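Local coordinates for NADP-dependent glyceraldehyde-3-phosphate dehydrogenase (Bacillus halodurans, PDB 3PRL), which probably catalyses the non-phosphorylating, NADP-dependent oxidation of glyceraldehyde 3-phosphate, as a member of the aldehyde dehydrogenase family, at residues H97-P102 / F286-Q291; A170-P175 / T236-T241; I232-F237 / L470-R475; A329-V334 / L368-L373. One frame throughout, in Å; residues are numbered along the deposited sequence.

Contact 1: residues H97-P102 / F286-Q291; sequences HEVAKP and FSYSGQ
The phenol ring of Tyr-288 carries this contact: Lys-101 covers one face, the amide nitrogen of Gln-291 lies over the opposite face toward the rim, and Val-99 O, Ala-100 O and Pro-102 CD come to the edge. The contact bridges two domains of the aldehyde dehydrogenase fold. Residues 97-102 link helix 88-98 to helix 103-124 in the cofactor-binding domain, while residues 286-291 begin the family's cysteine signature in the catalytic domain. Lys-101 crosses the ring at about a right angle. With its CG anti to the backbone N (chi1 176°) and a bend at chi3, CE sits almost centrally above the ring, 4.0 Å from the Tyr-288 centroid, as a CH-pi contact. The ammonium follows as a cation-pi partner, with NZ 4.7 Å from that centroid. NZ has further mates in the carbonyl of Asn-163, the carboxylate of Glu-109 and the ring of Tyr-164, so the tyrosine is one of several groups holding the charge. On the other face Gln-291 NE2 gives a weak bond to Tyr-288 O (3.3 Å) that may help keep the amide over the ring. Pro-102, the N-cap residue of helix 103-124, rests its CD on Tyr-288 CD1 at 3.9 Å. Phe-162, which binds NADP, also touches Tyr-288, so this junction borders the cofactor site. At the phenol end, Tyr-288 OH donates to Val-99 O, just beyond the end of helix 88-98, over 2.6 Å, with the donor tilted 29° out of the carbonyl plane.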
loop_
_atom_site.group_PDB
_atom_site.type_symbol
_atom_site.label_atom_id
_atom_site.label_comp_id
_atom_site.label_asym_id
_atom_site.label_seq_id
_atom_site.Cartn_x
_atom_site.Cartn_y
_atom_site.Cartn_z
ATOM N N HIS D 97 15.000 -22.762 -33.464
ATOM C CA HIS D 97 14.689 -23.951 -34.263
ATOM C C HIS D 97 13.279 -24.481 -33.967
ATOM O O HIS D 97 12.477 -24.644 -34.889
ATOM C CB HIS D 97 15.716 -25.077 -34.049
ATOM C CG HIS D 97 17.027 -24.862 -34.744
ATOM N ND1 HIS D 97 18.233 -24.890 -34.077
ATOM C CD2 HIS D 97 17.324 -24.631 -36.045
ATOM C CE1 HIS D 97 19.217 -24.680 -34.933
ATOM N NE2 HIS D 97 18.693 -24.517 -36.134
ATOM N N GLU D 98 13.000 -24.729 -32.681
ATOM C CA GLU D 98 11.825 -25.502 -32.226
ATOM C C GLU D 98 10.494 -24.837 -32.553
ATOM O O GLU D 98 9.528 -25.510 -32.930
ATOM C CB GLU D 98 11.899 -25.760 -30.706
ATOM C CG GLU D 98 11.243 -27.065 -30.238
ATOM C CD GLU D 98 11.059 -27.154 -28.720
ATOM O OE1 GLU D 98 11.656 -26.343 -27.966
ATOM O OE2 GLU D 98 10.298 -28.043 -28.261
ATOM N N VAL D 99 10.444 -23.517 -32.358
ATOM C CA VAL D 99 9.233 -22.751 -32.606
ATOM C C VAL D 99 9.406 -21.758 -33.763
ATOM O O VAL D 99 8.521 -20.934 -34.036
ATOM C CB VAL D 99 8.671 -22.129 -31.297
ATOM C CG1 VAL D 99 8.469 -23.220 -30.237
ATOM C CG2 VAL D 99 9.585 -21.022 -30.755
ATOM N N ALA D 100 10.540 -21.874 -34.468
ATOM C CA ALA D 100 10.864 -21.041 -35.632
ATOM C C ALA D 100 10.861 -19.527 -35.355
ATOM O O ALA D 100 10.350 -18.724 -36.152
ATOM C CB ALA D 100 9.962 -21.403 -36.822
ATOM N N LYS D 101 11.456 -19.143 -34.230
ATOM C CA LYS D 101 11.541 -17.739 -33.828
ATOM C C LYS D 101 12.854 -17.119 -34.327
ATOM O O LYS D 101 13.906 -17.706 -34.128
ATOM C CB LYS D 101 11.454 -17.651 -32.303
ATOM C CG LYS D 101 11.612 -16.264 -31.696
ATOM C CD LYS D 101 11.178 -16.259 -30.236
ATOM C CE LYS D 101 9.680 -16.602 -30.092
ATOM N NZ LYS D 101 9.072 -16.017 -28.863
ATOM N N PRO D 102 12.800 -15.924 -34.946
ATOM C CA PRO D 102 14.028 -15.246 -35.393
ATOM C C PRO D 102 15.158 -15.295 -34.336
ATOM O O PRO D 102 14.907 -15.053 -33.159
ATOM C CB PRO D 102 13.576 -13.801 -35.627
ATOM C CG PRO D 102 12.094 -13.861 -35.795
ATOM C CD PRO D 102 11.596 -15.080 -35.094
ATOM N N PHE D 286 3.492 -7.607 -36.970
ATOM C CA PHE D 286 4.276 -8.544 -37.758
ATOM C C PHE D 286 5.423 -9.160 -37.012
ATOM O O PHE D 286 6.122 -10.019 -37.563
ATOM C CB PHE D 286 4.807 -7.853 -39.005
ATOM C CG PHE D 286 3.800 -7.736 -40.070
ATOM C CD1 PHE D 286 3.348 -8.864 -40.730
ATOM C CD2 PHE D 286 3.258 -6.499 -40.397
ATOM C CE1 PHE D 286 2.392 -8.765 -41.707
ATOM C CE2 PHE D 286 2.295 -6.389 -41.398
ATOM C CZ PHE D 286 1.869 -7.523 -42.055
ATOM N N SER D 287 5.637 -8.680 -35.788
ATOM C CA SER D 287 6.569 -9.278 -34.847
ATOM C C SER D 287 6.243 -10.750 -34.705
ATOM O O SER D 287 5.085 -11.112 -34.512
ATOM C CB SER D 287 6.464 -8.577 -33.491
ATOM O OG SER D 287 7.066 -9.340 -32.458
ATOM N N TYR D 288 7.271 -11.593 -34.799
ATOM C CA TYR D 288 7.127 -13.055 -34.798
ATOM C C TYR D 288 6.031 -13.561 -35.760
ATOM O O TYR D 288 5.278 -14.493 -35.453
ATOM C CB TYR D 288 7.001 -13.600 -33.364
ATOM C CG TYR D 288 7.011 -15.114 -33.224
ATOM C CD1 TYR D 288 7.958 -15.904 -33.876
ATOM C CD2 TYR D 288 6.082 -15.751 -32.397
ATOM C CE1 TYR D 288 7.963 -17.308 -33.720
ATOM C CE2 TYR D 288 6.078 -17.127 -32.240
ATOM C CZ TYR D 288 7.019 -17.906 -32.897
ATOM O OH TYR D 288 6.980 -19.284 -32.739
ATOM N N SER D 289 5.989 -12.943 -36.944
ATOM C CA SER D 289 5.016 -13.263 -38.008
ATOM C C SER D 289 3.546 -13.263 -37.585
ATOM O O SER D 289 2.732 -13.973 -38.181
ATOM C CB SER D 289 5.363 -14.600 -38.696
ATOM O OG SER D 289 6.564 -14.510 -39.452
ATOM N N GLY D 290 3.197 -12.476 -36.567
ATOM C CA GLY D 290 1.797 -12.383 -36.112
ATOM C C GLY D 290 1.337 -13.487 -35.166
ATOM O O GLY D 290 0.131 -13.620 -34.900
ATOM N N GLN D 291 2.279 -14.282 -34.661
ATOM C CA GLN D 291 1.951 -15.367 -33.725
ATOM C C GLN D 291 2.060 -14.901 -32.288
ATOM O O GLN D 291 2.827 -15.439 -31.493
ATOM C CB GLN D 291 2.820 -16.592 -33.973
ATOM C CG GLN D 291 2.579 -17.187 -35.348
ATOM C CD GLN D 291 3.611 -18.201 -35.726
ATOM O OE1 GLN D 291 3.281 -19.338 -36.039
ATOM N NE2 GLN D 291 4.876 -17.805 -35.697
#

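Contact 2: residues A170-P175 / T236-T241; sequences AAKIAP and TFTGGT
Lys-172 stretches from helix 167-178 across Thr-236 to the hydroxyl of Thr-238. Its CG stands anti to the carbonyl carbon (chi1 -65°), and the chain then runs extended through CD and CE. Only at chi4 (53°) does it bend, and this turn brings NZ to Thr-238 OG1, to which it donates a hydrogen bond of 2.9 Å. The methylenes meanwhile lie along Thr-236: Lys-172 CG is 3.8 Å from Thr-236 CG2, and Lys-172 CE is 3.5 Å from Thr-236 O. Thr-236 holds OG1 anti to its own nitrogen, which leaves CG2 between the backbone N and the carbonyl carbon, against the lysine chain; the buried OG1 meets carbon of Lys-172 and finds no hydrogen-bond partner in the model. Helix 167-178 is the connection of a right-handed beta-alpha-beta crossover from strand 144-159 to strand 182-186 in the Rossmann-like cofactor domain. It runs nearly antiparallel to strand 234-238, the short axes 9.6 Å apart and inclined at 166°. NZ also bonds to Leu-168 O one turn back and forms a long, weak ion pair with Glu-259, the predicted active-site residue. A methionine in place of Lys-172 would probably leave Thr-238 OG1 and Leu-168 O without this shared donor. Beyond Thr-238 the chain passes to Gly-240, an NADP-binding residue at the N-cap of helix 241-250.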
loop_
_atom_site.group_PDB
_atom_site.type_symbol
_atom_site.label_atom_id
_atom_site.label_comp_id
_atom_site.label_asym_id
_atom_site.label_seq_id
_atom_site.Cartn_x
_atom_site.Cartn_y
_atom_site.Cartn_z
ATOM N N ALA D 170 8.415 -19.625 -17.479
ATOM C CA ALA D 170 8.984 -18.992 -16.267
ATOM C C ALA D 170 8.119 -17.897 -15.616
ATOM O O ALA D 170 8.158 -17.699 -14.402
ATOM C CB ALA D 170 10.336 -18.440 -16.565
ATOM N N ALA D 171 7.370 -17.161 -16.429
ATOM C CA ALA D 171 6.442 -16.147 -15.922
ATOM C C ALA D 171 5.384 -16.753 -14.988
ATOM O O ALA D 171 4.748 -16.032 -14.233
ATOM C CB ALA D 171 5.771 -15.448 -17.073
ATOM N N LYS D 172 5.200 -18.071 -15.062
ATOM C CA LYS D 172 4.232 -18.808 -14.226
ATOM C C LYS D 172 4.917 -19.563 -13.114
ATOM O O LYS D 172 4.453 -19.550 -11.972
ATOM C CB LYS D 172 3.436 -19.804 -15.065
ATOM C CG LYS D 172 2.544 -19.151 -16.111
ATOM C CD LYS D 172 1.993 -20.193 -17.089
ATOM C CE LYS D 172 1.067 -19.557 -18.110
ATOM N NZ LYS D 172 1.752 -18.416 -18.780
ATOM N N ILE D 173 6.018 -20.231 -13.453
ATOM C CA ILE D 173 6.777 -21.008 -12.480
ATOM C C ILE D 173 7.415 -20.128 -11.394
ATOM O O ILE D 173 7.276 -20.442 -10.216
ATOM C CB ILE D 173 7.837 -21.929 -13.142
ATOM C CG1 ILE D 173 7.202 -22.802 -14.233
ATOM C CG2 ILE D 173 8.509 -22.837 -12.087
ATOM C CD1 ILE D 173 8.238 -23.474 -15.146
ATOM N N ALA D 174 8.073 -19.026 -11.769
ATOM C CA ALA D 174 8.780 -18.180 -10.774
ATOM C C ALA D 174 7.885 -17.635 -9.669
ATOM O O ALA D 174 8.230 -17.803 -8.501
ATOM C CB ALA D 174 9.562 -17.033 -11.436
ATOM N N PRO D 175 6.757 -16.956 -10.025
ATOM C CA PRO D 175 5.958 -16.413 -8.915
ATOM C C PRO D 175 5.393 -17.506 -8.041
ATOM O O PRO D 175 5.236 -17.310 -6.834
ATOM C CB PRO D 175 4.810 -15.651 -9.601
ATOM C CG PRO D 175 4.924 -15.960 -11.123
ATOM C CD PRO D 175 6.344 -16.413 -11.346
ATOM N N THR D 236 -2.911 -21.811 -14.177
ATOM C CA THR D 236 -2.564 -20.647 -15.006
ATOM C C THR D 236 -2.172 -21.030 -16.432
ATOM O O THR D 236 -1.220 -21.782 -16.666
ATOM C CB THR D 236 -1.489 -19.772 -14.356
ATOM O OG1 THR D 236 -1.171 -18.696 -15.236
ATOM C CG2 THR D 236 -0.228 -20.590 -14.015
ATOM N N PHE D 237 -2.903 -20.484 -17.395
ATOM C CA PHE D 237 -2.808 -20.990 -18.754
ATOM C C PHE D 237 -2.740 -19.878 -19.776
ATOM O O PHE D 237 -3.512 -18.904 -19.733
ATOM C CB PHE D 237 -3.997 -21.931 -19.020
ATOM C CG PHE D 237 -4.225 -22.262 -20.475
ATOM C CD1 PHE D 237 -3.680 -23.412 -21.034
ATOM C CD2 PHE D 237 -5.014 -21.442 -21.270
ATOM C CE1 PHE D 237 -3.907 -23.734 -22.385
ATOM C CE2 PHE D 237 -5.238 -21.745 -22.610
ATOM C CZ PHE D 237 -4.689 -22.898 -23.165
ATOM N N THR D 238 -1.803 -20.049 -20.708
ATOM C CA THR D 238 -1.709 -19.200 -21.869
ATOM C C THR D 238 -1.843 -20.082 -23.099
ATOM O O THR D 238 -1.174 -21.115 -23.202
ATOM C CB THR D 238 -0.369 -18.462 -21.913
ATOM O OG1 THR D 238 -0.227 -17.667 -20.736
ATOM C CG2 THR D 238 -0.291 -17.586 -23.121
ATOM N N GLY D 239 -2.718 -19.685 -24.020
ATOM C CA GLY D 239 -2.897 -20.423 -25.255
ATOM C C GLY D 239 -4.123 -20.019 -26.042
ATOM O O GLY D 239 -4.542 -18.859 -26.014
ATOM N N GLY D 240 -4.704 -20.986 -26.747
ATOM C CA GLY D 240 -5.811 -20.716 -27.654
ATOM C C GLY D 240 -7.067 -20.502 -26.850
ATOM O O GLY D 240 -7.154 -20.958 -25.705
ATOM N N THR D 241 -8.035 -19.812 -27.442
ATOM C CA THR D 241 -9.260 -19.461 -26.711
ATOM C C THR D 241 -10.067 -20.720 -26.441
ATOM O O THR D 241 -10.432 -20.990 -25.290
ATOM C CB THR D 241 -10.076 -18.382 -27.454
ATOM O OG1 THR D 241 -9.267 -17.212 -27.587
ATOM C CG2 THR D 241 -11.348 -18.023 -26.697
#

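Contact 3: residues I232-F237 / L470-R475; sequences IDMITF and LLSMTR
Met-234, near the start of strand 234-238, points its side chain at the place where helix 466-472 gives way to strand 474-482, meeting Ser-472 and Met-473. Along that second segment, Leu-470 comes first, its side chain packed on Val-178 of helix 167-178. Its carbonyl accepts a hydrogen bond from Thr-474 OG1 (2.8 Å) that spans the turn at the helix end. Ser-472 supplies the closest approach: Met-234 CE lies 3.3 Å from Ser-472 O and 4.0 Å from Ser-472 OG. The methionine gets there with CG anti to the backbone N (chi1 -166°) and a bend at chi2, after which the chain straightens (chi3 -173°) and lays the side of its methyl against the carbonyl oxygen. Ser-472 OG is engaged by Ser-469 O within the helix. Met-473 follows, its SD 4.5 Å from Met-234 SD, while its side chain also packs on Pro-175 and Ala-176. Thr-474 OG1 takes a second bond from Arg-150. Arg-475 continues into the strand pairing with 144-159, part of the long arm through which subunits of this family associate; its NH1 bonds to Val-435 O of a second subunit. The two segments exchange no hydrogen bond. The methyl makes the close van der Waals touch, the sulfurs lie more loosely, and with no donor facing Ser-472 O the union of sheet and helix end rests on shape, with at most a faint electrostatic attraction.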
loop_
_atom_site.group_PDB
_atom_site.type_symbol
_atom_site.label_atom_id
_atom_site.label_comp_id
_atom_site.label_asym_id
_atom_site.label_seq_id
_atom_site.Cartn_x
_atom_site.Cartn_y
_atom_site.Cartn_z
ATOM N N ILE D 232 -4.787 -30.382 -7.756
ATOM C CA ILE D 232 -4.434 -29.068 -8.295
ATOM C C ILE D 232 -5.247 -27.984 -7.591
ATOM O O ILE D 232 -6.489 -28.068 -7.498
ATOM C CB ILE D 232 -4.675 -29.002 -9.832
ATOM C CG1 ILE D 232 -3.829 -30.056 -10.584
ATOM C CG2 ILE D 232 -4.461 -27.584 -10.380
ATOM C CD1 ILE D 232 -2.312 -29.822 -10.590
ATOM N N ASP D 233 -4.540 -26.971 -7.087
ATOM C CA ASP D 233 -5.149 -25.930 -6.287
ATOM C C ASP D 233 -5.186 -24.612 -7.044
ATOM O O ASP D 233 -5.699 -23.640 -6.531
ATOM C CB ASP D 233 -4.384 -25.772 -4.967
ATOM C CG ASP D 233 -4.174 -27.099 -4.264
ATOM O OD1 ASP D 233 -5.132 -27.591 -3.630
ATOM O OD2 ASP D 233 -3.058 -27.668 -4.366
ATOM N N MET D 234 -4.626 -24.587 -8.257
ATOM C CA MET D 234 -4.615 -23.394 -9.100
ATOM C C MET D 234 -4.143 -23.706 -10.517
ATOM O O MET D 234 -3.149 -24.442 -10.703
ATOM C CB MET D 234 -3.704 -22.317 -8.474
ATOM C CG MET D 234 -3.848 -20.907 -9.050
ATOM S SD MET D 234 -2.618 -20.448 -10.298
ATOM C CE MET D 234 -3.076 -18.723 -10.448
ATOM N N ILE D 235 -4.839 -23.135 -11.507
ATOM C CA ILE D 235 -4.430 -23.240 -12.912
ATOM C C ILE D 235 -4.070 -21.884 -13.519
ATOM O O ILE D 235 -4.833 -20.936 -13.397
ATOM C CB ILE D 235 -5.526 -23.916 -13.832
ATOM C CG1 ILE D 235 -5.974 -25.260 -13.273
ATOM C CG2 ILE D 235 -5.026 -24.075 -15.286
ATOM C CD1 ILE D 235 -4.908 -26.263 -13.213
ATOM N N THR D 236 -2.911 -21.811 -14.177
ATOM C CA THR D 236 -2.564 -20.647 -15.006
ATOM C C THR D 236 -2.172 -21.030 -16.432
ATOM O O THR D 236 -1.220 -21.782 -16.666
ATOM C CB THR D 236 -1.489 -19.772 -14.356
ATOM O OG1 THR D 236 -1.171 -18.696 -15.236
ATOM C CG2 THR D 236 -0.228 -20.590 -14.015
ATOM N N PHE D 237 -2.903 -20.484 -17.395
ATOM C CA PHE D 237 -2.808 -20.990 -18.754
ATOM C C PHE D 237 -2.740 -19.878 -19.776
ATOM O O PHE D 237 -3.512 -18.904 -19.733
ATOM C CB PHE D 237 -3.997 -21.931 -19.020
ATOM C CG PHE D 237 -4.225 -22.262 -20.475
ATOM C CD1 PHE D 237 -3.680 -23.412 -21.034
ATOM C CD2 PHE D 237 -5.014 -21.442 -21.270
ATOM C CE1 PHE D 237 -3.907 -23.734 -22.385
ATOM C CE2 PHE D 237 -5.238 -21.745 -22.610
ATOM C CZ PHE D 237 -4.689 -22.898 -23.165
ATOM N N LEU D 470 1.941 -12.734 -8.267
ATOM C CA LEU D 470 2.211 -13.212 -6.895
ATOM C C LEU D 470 0.956 -13.384 -6.050
ATOM O O LEU D 470 0.852 -14.357 -5.287
ATOM C CB LEU D 470 3.210 -12.292 -6.196
ATOM C CG LEU D 470 4.588 -12.382 -6.848
ATOM C CD1 LEU D 470 5.406 -11.155 -6.583
ATOM C CD2 LEU D 470 5.305 -13.600 -6.348
ATOM N N LEU D 471 0.022 -12.435 -6.199
ATOM C CA LEU D 471 -1.270 -12.412 -5.504
ATOM C C LEU D 471 -2.193 -13.524 -5.970
ATOM O O LEU D 471 -2.995 -14.062 -5.195
ATOM C CB LEU D 471 -1.978 -11.054 -5.729
ATOM C CG LEU D 471 -1.634 -9.844 -4.822
ATOM C CD1 LEU D 471 -0.183 -9.792 -4.368
ATOM C CD2 LEU D 471 -2.017 -8.494 -5.449
ATOM N N SER D 472 -2.108 -13.843 -7.254
ATOM C CA SER D 472 -2.939 -14.897 -7.797
ATOM C C SER D 472 -2.416 -16.266 -7.351
ATOM O O SER D 472 -3.141 -17.271 -7.431
ATOM C CB SER D 472 -2.986 -14.792 -9.315
ATOM O OG SER D 472 -1.706 -15.034 -9.854
ATOM N N MET D 473 -1.180 -16.282 -6.843
ATOM C CA MET D 473 -0.515 -17.511 -6.405
ATOM C C MET D 473 -0.708 -17.799 -4.916
ATOM O O MET D 473 -0.196 -18.791 -4.396
ATOM C CB MET D 473 0.989 -17.439 -6.686
ATOM C CG MET D 473 1.378 -17.106 -8.126
ATOM S SD MET D 473 1.261 -18.480 -9.290
ATOM C CE MET D 473 1.516 -17.651 -10.858
ATOM N N THR D 474 -1.419 -16.904 -4.239
ATOM C CA THR D 474 -1.520 -16.926 -2.794
ATOM C C THR D 474 -2.966 -16.667 -2.389
ATOM O O THR D 474 -3.835 -16.520 -3.234
ATOM C CB THR D 474 -0.625 -15.826 -2.157
ATOM O OG1 THR D 474 -0.697 -14.640 -2.957
ATOM C CG2 THR D 474 0.835 -16.274 -2.051
ATOM N N ARG D 475 -3.179 -16.595 -1.079
ATOM C CA ARG D 475 -4.467 -16.270 -0.459
ATOM C C ARG D 475 -4.166 -15.676 0.925
ATOM O O ARG D 475 -3.045 -15.835 1.458
ATOM C CB ARG D 475 -5.405 -17.514 -0.383
ATOM C CG ARG D 475 -4.847 -18.804 0.364
ATOM C CD ARG D 475 -5.024 -18.746 1.900
ATOM N NE ARG D 475 -4.812 -20.017 2.607
ATOM C CZ ARG D 475 -5.103 -20.210 3.900
ATOM N NH1 ARG D 475 -5.608 -19.212 4.637
ATOM N NH2 ARG D 475 -4.892 -21.391 4.470
#

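Contact 4: residues A329-V334 / L368-L373; sequences ADITPV and LSPTLL
Ile-331 meets Pro-370 and Leu-368, and Val-334 makes a second, looser touch on Leu-368. The apolar contacts come from two residues of the loop 329-334, Ile-331 and Val-334. Ile-331 CG1 lies against the proline ring, 3.9 Å from Pro-370 CD, and its CD1 reaches past toward Pro-370 CB at 4.2 Å. Farther along, Val-334 CG2 stands 4.4 Å from Leu-368 CD1. The one close approach to a polar atom is that of Ile-331 CG2, set anti to the backbone N by chi1 of -43°: it lies 3.2 Å from Leu-368 O. That carbonyl is buried by the contact and has no hydrogen-bond partner in the model; the methyl CG2 meets it almost head-on. With an alanine at Ile-331, both the ring of Pro-370 and the oxygen of Leu-368 are likely to lose their packing partner, opening a gap between loop and strand. Backbone bonding between Val-334 and Asn-366 runs beside these contacts. The loop leads into helix 337-352, whose Ala-340 touches both Val-334 and Leu-368, while strand 367-374 goes on beside strand 391-397 in the catalytic-domain sheet.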
loop_
_atom_site.group_PDB
_atom_site.type_symbol
_atom_site.label_atom_id
_atom_site.label_comp_id
_atom_site.label_asym_id
_atom_site.label_seq_id
_atom_site.Cartn_x
_atom_site.Cartn_y
_atom_site.Cartn_z
ATOM N N ALA D 329 15.349 -13.385 -40.034
ATOM C CA ALA D 329 14.303 -12.749 -40.845
ATOM C C ALA D 329 13.188 -12.176 -39.962
ATOM O O ALA D 329 12.911 -12.695 -38.868
ATOM C CB ALA D 329 13.735 -13.737 -41.863
ATOM N N ASP D 330 12.570 -11.091 -40.425
ATOM C CA ASP D 330 11.445 -10.477 -39.708
ATOM C C ASP D 330 10.234 -11.411 -39.740
ATOM O O ASP D 330 9.547 -11.609 -38.724
ATOM C CB ASP D 330 11.077 -9.123 -40.328
ATOM C CG ASP D 330 12.214 -8.117 -40.272
ATOM O OD1 ASP D 330 12.669 -7.783 -39.159
ATOM O OD2 ASP D 330 12.638 -7.641 -41.349
ATOM N N ILE D 331 10.008 -11.989 -40.920
ATOM C CA ILE D 331 8.935 -12.926 -41.163
ATOM C C ILE D 331 9.485 -14.328 -41.391
ATOM O O ILE D 331 10.065 -14.622 -42.433
ATOM C CB ILE D 331 8.086 -12.479 -42.370
ATOM C CG1 ILE D 331 7.805 -10.962 -42.331
ATOM C CG2 ILE D 331 6.813 -13.321 -42.477
ATOM C CD1 ILE D 331 6.895 -10.467 -41.158
ATOM N N THR D 332 9.324 -15.191 -40.399
ATOM C CA THR D 332 9.720 -16.589 -40.543
ATOM C C THR D 332 8.482 -17.476 -40.703
ATOM O O THR D 332 7.348 -16.971 -40.627
ATOM C CB THR D 332 10.626 -17.068 -39.377
ATOM O OG1 THR D 332 10.061 -16.700 -38.112
ATOM C CG2 THR D 332 12.019 -16.463 -39.507
ATOM N N PRO D 333 8.690 -18.794 -40.915
ATOM C CA PRO D 333 7.570 -19.707 -41.118
ATOM C C PRO D 333 6.652 -19.793 -39.900
ATOM O O PRO D 333 7.110 -19.679 -38.755
ATOM C CB PRO D 333 8.259 -21.059 -41.365
ATOM C CG PRO D 333 9.663 -20.720 -41.756
ATOM C CD PRO D 333 9.981 -19.507 -40.966
ATOM N N VAL D 334 5.358 -19.964 -40.153
ATOM C CA VAL D 334 4.394 -20.136 -39.079
ATOM C C VAL D 334 4.493 -21.556 -38.533
ATOM O O VAL D 334 5.013 -22.451 -39.193
ATOM C CB VAL D 334 2.942 -19.761 -39.485
ATOM C CG1 VAL D 334 2.826 -18.254 -39.720
ATOM C CG2 VAL D 334 2.487 -20.547 -40.707
ATOM N N LEU D 368 4.989 -17.719 -45.061
ATOM C CA LEU D 368 4.051 -16.773 -45.649
ATOM C C LEU D 368 4.626 -15.376 -45.728
ATOM O O LEU D 368 5.182 -14.868 -44.750
ATOM C CB LEU D 368 2.755 -16.725 -44.853
ATOM C CG LEU D 368 1.609 -17.611 -45.323
ATOM C CD1 LEU D 368 1.760 -19.027 -44.778
ATOM C CD2 LEU D 368 0.290 -16.992 -44.874
ATOM N N SER D 369 4.486 -14.760 -46.901
ATOM C CA SER D 369 4.814 -13.349 -47.096
ATOM C C SER D 369 3.963 -12.495 -46.170
ATOM O O SER D 369 2.813 -12.844 -45.908
ATOM C CB SER D 369 4.563 -12.925 -48.550
ATOM O OG SER D 369 5.665 -13.239 -49.377
ATOM N N PRO D 370 4.524 -11.388 -45.649
ATOM C CA PRO D 370 3.625 -10.546 -44.877
ATOM C C PRO D 370 2.529 -10.060 -45.825
ATOM O O PRO D 370 2.810 -9.653 -46.957
ATOM C CB PRO D 370 4.519 -9.398 -44.404
ATOM C CG PRO D 370 5.699 -9.400 -45.337
ATOM C CD PRO D 370 5.880 -10.814 -45.764
ATOM N N THR D 371 1.287 -10.151 -45.372
ATOM C CA THR D 371 0.160 -9.879 -46.231
ATOM C C THR D 371 -0.586 -8.644 -45.744
ATOM O O THR D 371 -1.024 -8.584 -44.587
ATOM C CB THR D 371 -0.767 -11.122 -46.360
ATOM O OG1 THR D 371 0.011 -12.264 -46.744
ATOM C CG2 THR D 371 -1.823 -10.887 -47.413
ATOM N N LEU D 372 -0.698 -7.655 -46.633
ATOM C CA LEU D 372 -1.442 -6.431 -46.351
ATOM C C LEU D 372 -2.711 -6.350 -47.187
ATOM O O LEU D 372 -2.667 -6.428 -48.426
ATOM C CB LEU D 372 -0.574 -5.188 -46.570
ATOM C CG LEU D 372 -1.062 -3.889 -45.913
ATOM C CD1 LEU D 372 -1.078 -4.006 -44.387
ATOM C CD2 LEU D 372 -0.194 -2.729 -46.340
ATOM N N LEU D 373 -3.838 -6.189 -46.494
ATOM C CA LEU D 373 -5.138 -6.044 -47.136
ATOM C C LEU D 373 -5.747 -4.700 -46.790
ATOM O O LEU D 373 -5.629 -4.231 -45.658
ATOM C CB LEU D 373 -6.080 -7.165 -46.698
ATOM C CG LEU D 373 -5.586 -8.612 -46.789
ATOM C CD1 LEU D 373 -6.407 -9.500 -45.873
ATOM C CD2 LEU D 373 -5.617 -9.128 -48.239
#

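From the N terminus, residues 97-102 open contact 1, whose partner comes only at 286-291. Within that loop lies contact 2, closed at 236-241 on strand 234-238. The same strand opens contact 3, sharing Thr-236 and Phe-237 with contact 2, and this long loop, shut at 470-475, crosses that of contact 1 and encloses contact 4. Contact 4 follows contact 1 in series, yet the two touch: Thr-332 bonds to Ala-100 and Ser-289. Contacts 2 and 3 abut within the cofactor-binding domain, where Leu-470 reaches Pro-175 O near the base of the oligomerisation arm. Contact 1 joins that domain to the catalytic one, and contact 4 extends the junction to the catalytic sheet.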